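Local atomic coordinates of aminoglycoside phosphotransferase (Mycobacterium smegmatis, PDB entry 6EF6), a protein that phosphorylates (S)-1-amino-2-propanol, acting as the kinase of the aminoacetone utilization microcompartment. Residues A[38-43]-A[126-131]; A[70-75]-A[252-257]; A[133-138]-A[236-241]. All blocks are in the same frame, centred on the assembly; numbering follows the deposited sequence.

Contact 1 (A[38-43]-A[126-131]); sequences YDVSDN and VVHFEM. With BEZ (benzoic acid), chain B.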
loop_
_atom_site.group_PDB
_atom_site.type_symbol
_atom_site.label_atom_id
_atom_site.label_comp_id
_atom_site.label_asym_id
_atom_site.label_seq_id
_atom_site.Cartn_x
_atom_site.Cartn_y
_atom_site.Cartn_z
ATOM N N TYR A 38 -1.788 -14.107 23.729
ATOM C CA TYR A 38 -0.354 -13.986 23.582
ATOM C C TYR A 38 0.291 -13.977 24.959
ATOM O O TYR A 38 -0.361 -13.735 25.980
ATOM C CB TYR A 38 -0.013 -12.705 22.809
ATOM C CG TYR A 38 -0.581 -12.712 21.398
ATOM C CD1 TYR A 38 0.100 -13.347 20.344
ATOM C CD2 TYR A 38 -1.775 -12.075 21.096
ATOM C CE1 TYR A 38 -0.397 -13.343 19.052
ATOM C CE2 TYR A 38 -2.274 -12.057 19.792
ATOM C CZ TYR A 38 -1.568 -12.681 18.769
ATOM O OH TYR A 38 -2.048 -12.658 17.487
ATOM N N ASP A 39 1.593 -14.260 24.971
ATOM C CA ASP A 39 2.325 -14.348 26.219
ATOM C C ASP A 39 2.572 -12.995 26.851
ATOM O O ASP A 39 2.846 -12.931 28.054
ATOM C CB ASP A 39 3.618 -15.125 26.017
ATOM C CG ASP A 39 3.371 -16.612 25.922
ATOM O OD1 ASP A 39 2.485 -17.110 26.656
ATOM O OD2 ASP A 39 4.034 -17.281 25.110
ATOM N N VAL A 40 2.462 -11.916 26.087
ATOM C CA VAL A 40 2.565 -10.595 26.679
ATOM C C VAL A 40 1.409 -10.379 27.652
ATOM O O VAL A 40 0.274 -10.813 27.414
ATOM C CB VAL A 40 2.591 -9.540 25.562
ATOM C CG1 VAL A 40 1.311 -9.610 24.753
ATOM C CG2 VAL A 40 2.812 -8.165 26.161
ATOM N N SER A 41 1.701 -9.700 28.760
ATOM C CA SER A 41 0.709 -9.494 29.813
ATOM C C SER A 41 -0.596 -8.939 29.246
ATOM O O SER A 41 -0.602 -8.093 28.344
ATOM C CB SER A 41 1.270 -8.539 30.864
ATOM O OG SER A 41 0.244 -8.044 31.691
ATOM N N ASP A 42 -1.713 -9.431 29.789
ATOM C CA ASP A 42 -3.032 -8.959 29.389
ATOM C C ASP A 42 -3.253 -7.500 29.780
ATOM O O ASP A 42 -4.114 -6.831 29.191
ATOM C CB ASP A 42 -4.122 -9.808 30.058
ATOM C CG ASP A 42 -4.071 -11.283 29.674
ATOM O OD1 ASP A 42 -3.320 -11.685 28.759
ATOM O OD2 ASP A 42 -4.808 -12.057 30.315
ATOM N N ASN A 43 -2.488 -6.990 30.742
ATOM C CA ASN A 43 -2.555 -5.587 31.139
ATOM C C ASN A 43 -1.446 -4.738 30.520
ATOM O O ASN A 43 -1.159 -3.643 31.020
ATOM C CB ASN A 43 -2.555 -5.480 32.661
ATOM C CG ASN A 43 -3.941 -5.664 33.244
ATOM O OD1 ASN A 43 -4.231 -6.680 33.877
ATOM N ND2 ASN A 43 -4.817 -4.681 33.013
ATOM N N VAL A 126 -6.787 -10.474 13.973
ATOM C CA VAL A 126 -5.670 -9.779 14.591
ATOM C C VAL A 126 -4.387 -10.524 14.240
ATOM O O VAL A 126 -4.367 -11.755 14.222
ATOM C CB VAL A 126 -5.899 -9.717 16.121
ATOM C CG1 VAL A 126 -4.784 -8.998 16.774
ATOM C CG2 VAL A 126 -7.243 -9.026 16.421
ATOM N N VAL A 127 -3.320 -9.786 13.945
ATOM C CA VAL A 127 -1.985 -10.364 13.791
ATOM C C VAL A 127 -1.015 -9.595 14.686
ATOM O O VAL A 127 -1.082 -8.366 14.779
ATOM C CB VAL A 127 -1.504 -10.387 12.313
ATOM C CG1 VAL A 127 -0.156 -11.057 12.235
ATOM C CG2 VAL A 127 -2.502 -11.071 11.435
ATOM N N HIS A 128 -0.137 -10.321 15.373
ATOM C CA HIS A 128 0.864 -9.770 16.282
ATOM C C HIS A 128 2.227 -9.869 15.616
ATOM O O HIS A 128 2.566 -10.919 15.060
ATOM C CB HIS A 128 0.833 -10.566 17.582
ATOM C CG HIS A 128 1.537 -9.929 18.741
ATOM N ND1 HIS A 128 1.557 -10.527 19.983
ATOM C CD2 HIS A 128 2.196 -8.755 18.882
ATOM C CE1 HIS A 128 2.215 -9.765 20.833
ATOM N NE2 HIS A 128 2.604 -8.676 20.199
ATOM N N PHE A 129 2.992 -8.782 15.625
ATOM C CA PHE A 129 4.319 -8.743 15.024
ATOM C C PHE A 129 5.374 -8.341 16.050
ATOM O O PHE A 129 5.077 -7.625 17.016
ATOM C CB PHE A 129 4.358 -7.703 13.881
ATOM C CG PHE A 129 3.426 -8.010 12.725
ATOM C CD1 PHE A 129 3.776 -8.950 11.762
ATOM C CD2 PHE A 129 2.215 -7.328 12.589
ATOM C CE1 PHE A 129 2.926 -9.209 10.678
ATOM C CE2 PHE A 129 1.351 -7.587 11.534
ATOM C CZ PHE A 129 1.719 -8.512 10.552
ATOM N N GLU A 130 6.630 -8.735 15.795
ATOM C CA GLU A 130 7.731 -8.269 16.622
ATOM C C GLU A 130 7.926 -6.774 16.408
ATOM O O GLU A 130 7.511 -6.204 15.388
ATOM C CB GLU A 130 9.023 -9.026 16.306
ATOM C CG GLU A 130 8.926 -10.524 16.582
ATOM C CD GLU A 130 10.251 -11.260 16.475
ATOM O OE1 GLU A 130 11.257 -10.653 16.053
ATOM O OE2 GLU A 130 10.276 -12.465 16.807
ATOM N N MET A 131 8.572 -6.141 17.383
ATOM C CA MET A 131 8.851 -4.714 17.286
ATOM C C MET A 131 9.672 -4.434 16.021
ATOM O O MET A 131 10.470 -5.260 15.564
ATOM C CB MET A 131 9.585 -4.228 18.545
ATOM C CG MET A 131 9.817 -2.750 18.604
ATOM S SD MET A 131 8.310 -1.819 18.367
ATOM C CE MET A 131 8.876 -0.141 18.525
HETATM C C BEZ B . 1.121 -3.702 9.514
HETATM O O1 BEZ B . 1.121 -4.648 8.727
HETATM O O2 BEZ B . 0.111 -2.944 9.577
HETATM C C1 BEZ B . 2.327 -3.486 10.364
HETATM C C2 BEZ B . 2.562 -2.255 10.947
HETATM C C3 BEZ B . 3.691 -2.077 11.738
HETATM C C4 BEZ B . 4.581 -3.125 11.926
HETATM C C5 BEZ B . 4.338 -4.363 11.339
HETATM C C6 BEZ B . 3.218 -4.532 10.553
HETATM O O HOH W 1 -0.295 -13.269 15.515
#

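Contact 2 (A[70-75]-A[252-257]); sequences VHRQDY and DFDDCG. With NA (sodium ion), chain D; BEZ (benzoic acid), chain B.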
loop_
_atom_site.group_PDB
_atom_site.type_symbol
_atom_site.label_atom_id
_atom_site.label_comp_id
_atom_site.label_asym_id
_atom_site.label_seq_id
_atom_site.Cartn_x
_atom_site.Cartn_y
_atom_site.Cartn_z
ATOM N N VAL A 70 -4.989 -4.840 14.309
ATOM C CA VAL A 70 -6.399 -5.238 14.341
ATOM C C VAL A 70 -7.008 -4.938 12.968
ATOM O O VAL A 70 -7.140 -3.778 12.574
ATOM C CB VAL A 70 -7.167 -4.517 15.457
ATOM C CG1 VAL A 70 -8.664 -4.897 15.431
ATOM C CG2 VAL A 70 -6.589 -4.850 16.831
ATOM N N HIS A 71 -7.404 -5.973 12.230
ATOM C CA HIS A 71 -7.881 -5.778 10.865
ATOM C C HIS A 71 -9.258 -5.147 10.859
ATOM O O HIS A 71 -10.141 -5.505 11.648
ATOM C CB HIS A 71 -7.934 -7.119 10.143
ATOM C CG HIS A 71 -6.593 -7.635 9.755
ATOM N ND1 HIS A 71 -6.076 -7.450 8.496
ATOM C CD2 HIS A 71 -5.651 -8.307 10.455
ATOM C CE1 HIS A 71 -4.863 -7.979 8.445
ATOM N NE2 HIS A 71 -4.590 -8.527 9.615
ATOM N N ARG A 72 -9.444 -4.178 9.974
ATOM C CA ARG A 72 -10.753 -3.595 9.865
ATOM C C ARG A 72 -11.760 -4.631 9.365
ATOM O O ARG A 72 -11.410 -5.689 8.837
ATOM C CB ARG A 72 -10.727 -2.327 9.024
ATOM C CG ARG A 72 -10.321 -2.523 7.617
ATOM C CD ARG A 72 -10.284 -1.154 6.974
ATOM N NE ARG A 72 -10.092 -1.215 5.536
ATOM C CZ ARG A 72 -8.907 -1.325 4.949
ATOM N NH1 ARG A 72 -8.829 -1.361 3.627
ATOM N NH2 ARG A 72 -7.802 -1.391 5.681
ATOM N N GLN A 73 -13.029 -4.338 9.621
ATOM C CA GLN A 73 -14.092 -5.288 9.348
ATOM C C GLN A 73 -14.261 -5.480 7.849
ATOM O O GLN A 73 -14.169 -4.530 7.073
ATOM C CB GLN A 73 -15.401 -4.767 9.956
ATOM C CG GLN A 73 -16.638 -5.509 9.505
ATOM C CD GLN A 73 -17.909 -4.921 10.081
ATOM O OE1 GLN A 73 -17.957 -4.549 11.255
ATOM N NE2 GLN A 73 -18.945 -4.820 9.250
ATOM N N ASP A 74 -14.475 -6.728 7.439
ATOM C CA ASP A 74 -14.987 -7.119 6.132
ATOM C C ASP A 74 -13.959 -7.036 5.000
ATOM O O ASP A 74 -14.266 -7.465 3.889
ATOM C CB ASP A 74 -16.258 -6.349 5.722
ATOM C CG ASP A 74 -17.485 -6.806 6.495
ATOM O OD1 ASP A 74 -17.579 -8.018 6.791
ATOM O OD2 ASP A 74 -18.343 -5.957 6.822
ATOM N N TYR A 75 -12.756 -6.521 5.230
ATOM C CA TYR A 75 -11.837 -6.338 4.104
ATOM C C TYR A 75 -11.225 -7.655 3.652
ATOM O O TYR A 75 -11.132 -7.901 2.445
ATOM C CB TYR A 75 -10.747 -5.333 4.461
ATOM C CG TYR A 75 -9.982 -4.691 3.290
ATOM C CD1 TYR A 75 -10.650 -3.930 2.320
ATOM C CD2 TYR A 75 -8.610 -4.774 3.230
ATOM C CE1 TYR A 75 -9.948 -3.303 1.280
ATOM C CE2 TYR A 75 -7.885 -4.148 2.167
ATOM C CZ TYR A 75 -8.570 -3.431 1.230
ATOM O OH TYR A 75 -7.898 -2.779 0.207
ATOM N N ASP A 252 2.992 -3.165 6.469
ATOM C CA ASP A 252 1.658 -2.948 5.909
ATOM C C ASP A 252 1.511 -3.560 4.520
ATOM O O ASP A 252 1.172 -2.892 3.544
ATOM C CB ASP A 252 1.297 -1.460 5.889
ATOM C CG ASP A 252 -0.175 -1.217 5.573
ATOM O OD1 ASP A 252 -0.942 -2.192 5.558
ATOM O OD2 ASP A 252 -0.543 -0.046 5.332
ATOM N N PHE A 253 1.677 -4.888 4.499
ATOM C CA PHE A 253 1.396 -5.713 3.313
ATOM C C PHE A 253 -0.109 -5.994 3.146
ATOM O O PHE A 253 -0.491 -6.890 2.385
ATOM C CB PHE A 253 2.218 -7.029 3.338
ATOM C CG PHE A 253 3.657 -6.893 2.982
ATOM C CD1 PHE A 253 4.587 -6.321 3.865
ATOM C CD2 PHE A 253 4.148 -7.451 1.809
ATOM C CE1 PHE A 253 5.928 -6.244 3.542
ATOM C CE2 PHE A 253 5.500 -7.353 1.500
ATOM C CZ PHE A 253 6.388 -6.767 2.347
ATOM N N ASP A 254 -0.988 -5.298 3.878
ATOM C CA ASP A 254 -2.382 -5.717 3.899
ATOM C C ASP A 254 -3.115 -5.483 2.576
ATOM O O ASP A 254 -4.197 -6.052 2.422
ATOM C CB ASP A 254 -3.109 -4.975 5.025
ATOM C CG ASP A 254 -4.515 -5.533 5.298
ATOM O OD1 ASP A 254 -4.692 -6.750 5.525
ATOM O OD2 ASP A 254 -5.485 -4.729 5.328
ATOM N N ASP A 255 -2.613 -4.673 1.669
ATOM C CA ASP A 255 -3.185 -4.513 0.329
ATOM C C ASP A 255 -2.514 -5.400 -0.699
ATOM O O ASP A 255 -2.780 -5.283 -1.882
ATOM C CB ASP A 255 -3.202 -3.055 -0.167
ATOM C CG ASP A 255 -4.284 -2.218 0.431
ATOM O OD1 ASP A 255 -5.240 -2.770 0.990
ATOM O OD2 ASP A 255 -4.099 -0.966 0.340
ATOM N N CYS A 256 -1.622 -6.288 -0.293
ATOM C CA CYS A 256 -0.862 -7.019 -1.301
ATOM C C CYS A 256 -1.777 -7.937 -2.111
ATOM O O CYS A 256 -2.828 -8.390 -1.666
ATOM C CB CYS A 256 0.297 -7.805 -0.675
ATOM S SG CYS A 256 -0.093 -9.374 0.171
ATOM N N GLY A 257 -1.384 -8.156 -3.363
ATOM C CA GLY A 257 -2.188 -9.002 -4.247
ATOM C C GLY A 257 -1.684 -8.856 -5.669
ATOM O O GLY A 257 -0.554 -8.476 -5.875
HETATM NA NA NA D . -2.280 0.384 3.447
HETATM C C BEZ B . 1.121 -3.702 9.514
HETATM O O1 BEZ B . 1.121 -4.648 8.727
HETATM O O2 BEZ B . 0.111 -2.944 9.577
HETATM C C1 BEZ B . 2.327 -3.486 10.364
HETATM C C2 BEZ B . 2.562 -2.255 10.947
HETATM C C3 BEZ B . 3.691 -2.077 11.738
HETATM C C4 BEZ B . 4.581 -3.125 11.926
HETATM C C5 BEZ B . 4.338 -4.363 11.339
HETATM C C6 BEZ B . 3.218 -4.532 10.553
HETATM O O HOH W 2 -7.542 -5.555 6.819
HETATM O O HOH W 3 -5.397 -2.231 4.235
HETATM O O HOH W 4 -1.933 -1.707 2.827
HETATM O O HOH W 5 -3.433 -0.571 5.415
HETATM O O HOH W 6 -4.016 0.694 2.438
#

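Contact 3 (A[133-138]-A[236-241]); sequences GGAEPD and NLLVDS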
loop_
_atom_site.group_PDB
_atom_site.type_symbol
_atom_site.label_atom_id
_atom_site.label_comp_id
_atom_site.label_asym_id
_atom_site.label_seq_id
_atom_site.Cartn_x
_atom_site.Cartn_y
_atom_site.Cartn_z
ATOM N N GLY A 133 12.049 -1.373 14.189
ATOM C CA GLY A 133 12.737 -0.104 14.375
ATOM C C GLY A 133 12.083 1.006 13.569
ATOM O O GLY A 133 11.921 0.900 12.346
ATOM N N GLY A 134 11.723 2.089 14.249
ATOM C CA GLY A 134 11.062 3.216 13.633
ATOM C C GLY A 134 9.596 3.310 13.988
ATOM O O GLY A 134 8.960 4.325 13.673
ATOM N N ALA A 135 9.035 2.293 14.648
ATOM C CA ALA A 135 7.611 2.294 14.944
ATOM C C ALA A 135 7.259 3.010 16.238
ATOM O O ALA A 135 6.099 3.370 16.417
ATOM C CB ALA A 135 7.093 0.852 15.027
ATOM N N GLU A 136 8.204 3.199 17.152
ATOM C CA GLU A 136 7.865 3.886 18.386
ATOM C C GLU A 136 7.589 5.356 18.076
ATOM O O GLU A 136 8.300 5.964 17.278
ATOM C CB GLU A 136 8.995 3.773 19.403
ATOM C CG GLU A 136 8.627 4.364 20.748
ATOM C CD GLU A 136 9.701 4.167 21.792
ATOM O OE1 GLU A 136 10.360 3.105 21.782
ATOM O OE2 GLU A 136 9.881 5.081 22.625
ATOM N N PRO A 137 6.535 5.939 18.634
ATOM C CA PRO A 137 6.251 7.347 18.341
ATOM C C PRO A 137 7.411 8.240 18.764
ATOM O O PRO A 137 8.022 8.027 19.820
ATOM C CB PRO A 137 5.008 7.634 19.186
ATOM C CG PRO A 137 4.340 6.322 19.288
ATOM C CD PRO A 137 5.451 5.322 19.412
ATOM N N ASP A 138 7.708 9.255 17.947
ATOM C CA ASP A 138 7.029 9.523 16.668
ATOM C C ASP A 138 7.598 8.570 15.622
ATOM O O ASP A 138 8.813 8.409 15.535
ATOM C CB ASP A 138 7.240 10.968 16.214
ATOM C CG ASP A 138 6.551 11.972 17.121
ATOM O OD1 ASP A 138 5.480 11.635 17.673
ATOM O OD2 ASP A 138 7.082 13.096 17.281
ATOM N N ASN A 236 5.348 3.654 4.652
ATOM C CA ASN A 236 5.338 2.223 4.965
ATOM C C ASN A 236 6.729 1.595 4.958
ATOM O O ASN A 236 6.850 0.356 5.040
ATOM C CB ASN A 236 4.400 1.486 4.012
ATOM C CG ASN A 236 2.958 1.617 4.434
ATOM O OD1 ASN A 236 2.668 1.933 5.591
ATOM N ND2 ASN A 236 2.053 1.395 3.528
ATOM N N LEU A 237 7.804 2.380 4.890
ATOM C CA LEU A 237 9.164 1.869 5.046
ATOM C C LEU A 237 9.737 2.549 6.276
ATOM O O LEU A 237 10.180 3.704 6.227
ATOM C CB LEU A 237 9.996 2.116 3.782
ATOM C CG LEU A 237 9.812 1.040 2.683
ATOM C CD1 LEU A 237 8.442 1.119 2.031
ATOM C CD2 LEU A 237 10.913 1.133 1.639
ATOM N N LEU A 238 9.671 1.830 7.370
ATOM C CA LEU A 238 10.108 2.326 8.667
ATOM C C LEU A 238 11.618 2.190 8.820
ATOM O O LEU A 238 12.222 1.231 8.346
ATOM C CB LEU A 238 9.411 1.599 9.836
ATOM C CG LEU A 238 7.890 1.766 9.848
ATOM C CD1 LEU A 238 7.364 1.242 11.194
ATOM C CD2 LEU A 238 7.399 3.182 9.611
ATOM N N VAL A 239 12.247 3.155 9.494
ATOM C CA VAL A 239 13.705 3.168 9.606
ATOM C C VAL A 239 14.142 3.285 11.052
ATOM O O VAL A 239 13.470 3.906 11.871
ATOM C CB VAL A 239 14.350 4.305 8.793
ATOM C CG1 VAL A 239 14.039 4.144 7.364
ATOM C CG2 VAL A 239 13.857 5.646 9.294
ATOM N N ASP A 240 15.309 2.724 11.341
ATOM C CA ASP A 240 15.946 2.888 12.647
ATOM C C ASP A 240 16.968 4.021 12.679
ATOM O O ASP A 240 17.626 4.209 13.706
ATOM C CB ASP A 240 16.587 1.568 13.122
ATOM C CG ASP A 240 17.814 1.169 12.311
ATOM O OD1 ASP A 240 18.180 1.911 11.369
ATOM O OD2 ASP A 240 18.416 0.105 12.621
ATOM N N SER A 241 17.113 4.784 11.594
ATOM C CA SER A 241 18.001 5.944 11.566
ATOM C C SER A 241 17.449 6.941 10.557
ATOM O O SER A 241 16.797 6.554 9.586
ATOM C CB SER A 241 19.446 5.590 11.152
ATOM O OG SER A 241 19.977 4.486 11.872
#

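Contact 1 (A[38-43]-A[126-131])
Tyr38 and His128 are set for their contact by their first torsions: Tyr38 CG stands anti to its carbonyl carbon (chi1 -62°), whereas His128 CG lies opposite the backbone N (chi1 -165°), and the two side chains slide past each other in opposite directions. The imidazole presents an edge to the phenol face. With centroids 4.5 Å apart and planes at 85°, this is a T-shaped pair, displaced from the ring centre: His128 ND1 stands over the phenol face, within 3.2 Å of Tyr38 CD1. Farther along the phenol, His128 CB rests 3.4 Å from Tyr38 CE1. Val40 CG1 adds an apolar contact, 4.0 Å from His128 CE1. No direct hydrogen bond links the segments; instead, one water accepts from both Tyr38 OH, at 2.7 Å, and His128 N, at 3.0 Å, tying the phenol to the strand backbone. The imidazole is held at its other nitrogen by a hydrogen bond between NE2 and Ser66 OG. Loop 38-43 thus packs on strand 124-130 of the five-stranded antiparallel sheet, in the N-terminal lobe of the kinase-like phosphotransferase fold, on the face opposite the one from which Phe129 CD2 meets C6 of benzoic acid at 3.6 Å.

Contact 2 (A[70-75]-A[252-257])
The imidazole of His71 meets Asp254 at its edge: OD1 lies near the ring plane, 3.2 Å from CE1, and a water sits in the same plane, bridging His71 ND1 to Asp254 OD2. The phenol of Tyr75 carries Arg72 NH1 over the centre of one face, 3.0 Å above the plane, while Asp255 OD1 lies at its edge. In turn, one face of the Arg72 guanidinium is packed by Tyr75 CB, and a second water lies in plane at its rim. Tyr75 OH donates to Asp255 OD1 over 2.8 Å, reaching it from above the carboxylate plane (47° out). Trp187 NE1 is also hydrogen-bonded to that hydroxyl. Arg72 NH2 stays 4.1 Å from Asp254 OD2, which lies well out of the guanidinium plane with no N-H aimed at it, so the pair is probably held by charge alone. The water on NH2 closes this gap, donating to Asp254 OD2 and Asp255 OD1. Asn54 ND2 is a further partner of Asp254 OD2.

At the start of segment 252-257, Asp252 OD2 binds sodium at 2.6 Å, together with Asp231 and three waters. Asp252-Phe253-Asp254 probably occupies the place of the kinase DFG motif, consistent with a metal-binding Asp252 beside the ligand pocket. Segment 70-75 joins strand 64-70 to helix 78-94, and His71 packs on Ile81 of that helix. Segment 252-257 runs between strands 248-250 and 259-260, with Phe253 reaching Leu88 and Leu91 of the same helix.

Contact 3 (A[133-138]-A[236-241])
Leu238 leans onto the loop 133-138 through CB and the CD1 branch of its side chain. CB rests 3.6 Å from Gly133 O, a methylene against a carbonyl oxygen. From CG the chain runs on straight, CD1 anti to CA (chi2 -169°), and is carried against Ala135. There CD1 lies 3.9 Å from Ala135 CB and equally close to its CA, and it is 4.1 Å from Gly134 C, so a single methyl group packs on both residues. The Leu238 side chain also comes within about 5 Å of the bound benzoic acid, which places this packing beside the ligand pocket.

The backbones are close as well. Gly134 CA approaches Val239 O at 3.1 Å. The place a CB would take is filled by that oxygen and, at a phi of 107°, hemmed in by Gly133 O too, so the close approach depends on glycine. Gly133 O and Val239 O stand 3.4 Å apart, and being two acceptors they cannot bond each other. Gly134 and Val239 both share backbone hydrogen bonds with Glu140, while Leu238 pairs with Thr249. Just past the strand, Asp240 OD1 is bonded to Thr247 N. Segment 133-138 follows the last strand of the N-terminal sheet, as the interlobe linker does in kinase-like folds, and here packs on the hairpin 237-239/248-250.

With no direct hydrogen bond or salt bridge across it, the contact relies on close backbone packing and on CB and the CD1 branch of one leucine; its polar linkage runs through Glu140.

Overall arrangement
The centres of the three contacts lie 18 to 20 Å apart; contacts 1 and 2 each touch the ligand, and contact 3 lies beside it. Contact 1 sets a loop against the N-terminal five-stranded sheet. Contact 2 joins the loop leaving strand 64-70 to the loop after strand 248-250, thus crossing between lobes, and its segments alternate with those of contact 1 along the chain. Contact 3 follows contact 1 in sequence and falls wholly between the segments of contact 2. Packing connects them: Val127 CG2 lies 3.8 Å from His71 NE2, Met131 CE 3.7 Å from Glu136 N, and Asp252 OD2 3.5 Å from Asn236 ND2, as expected around an interlobe cleft in a kinase-like fold.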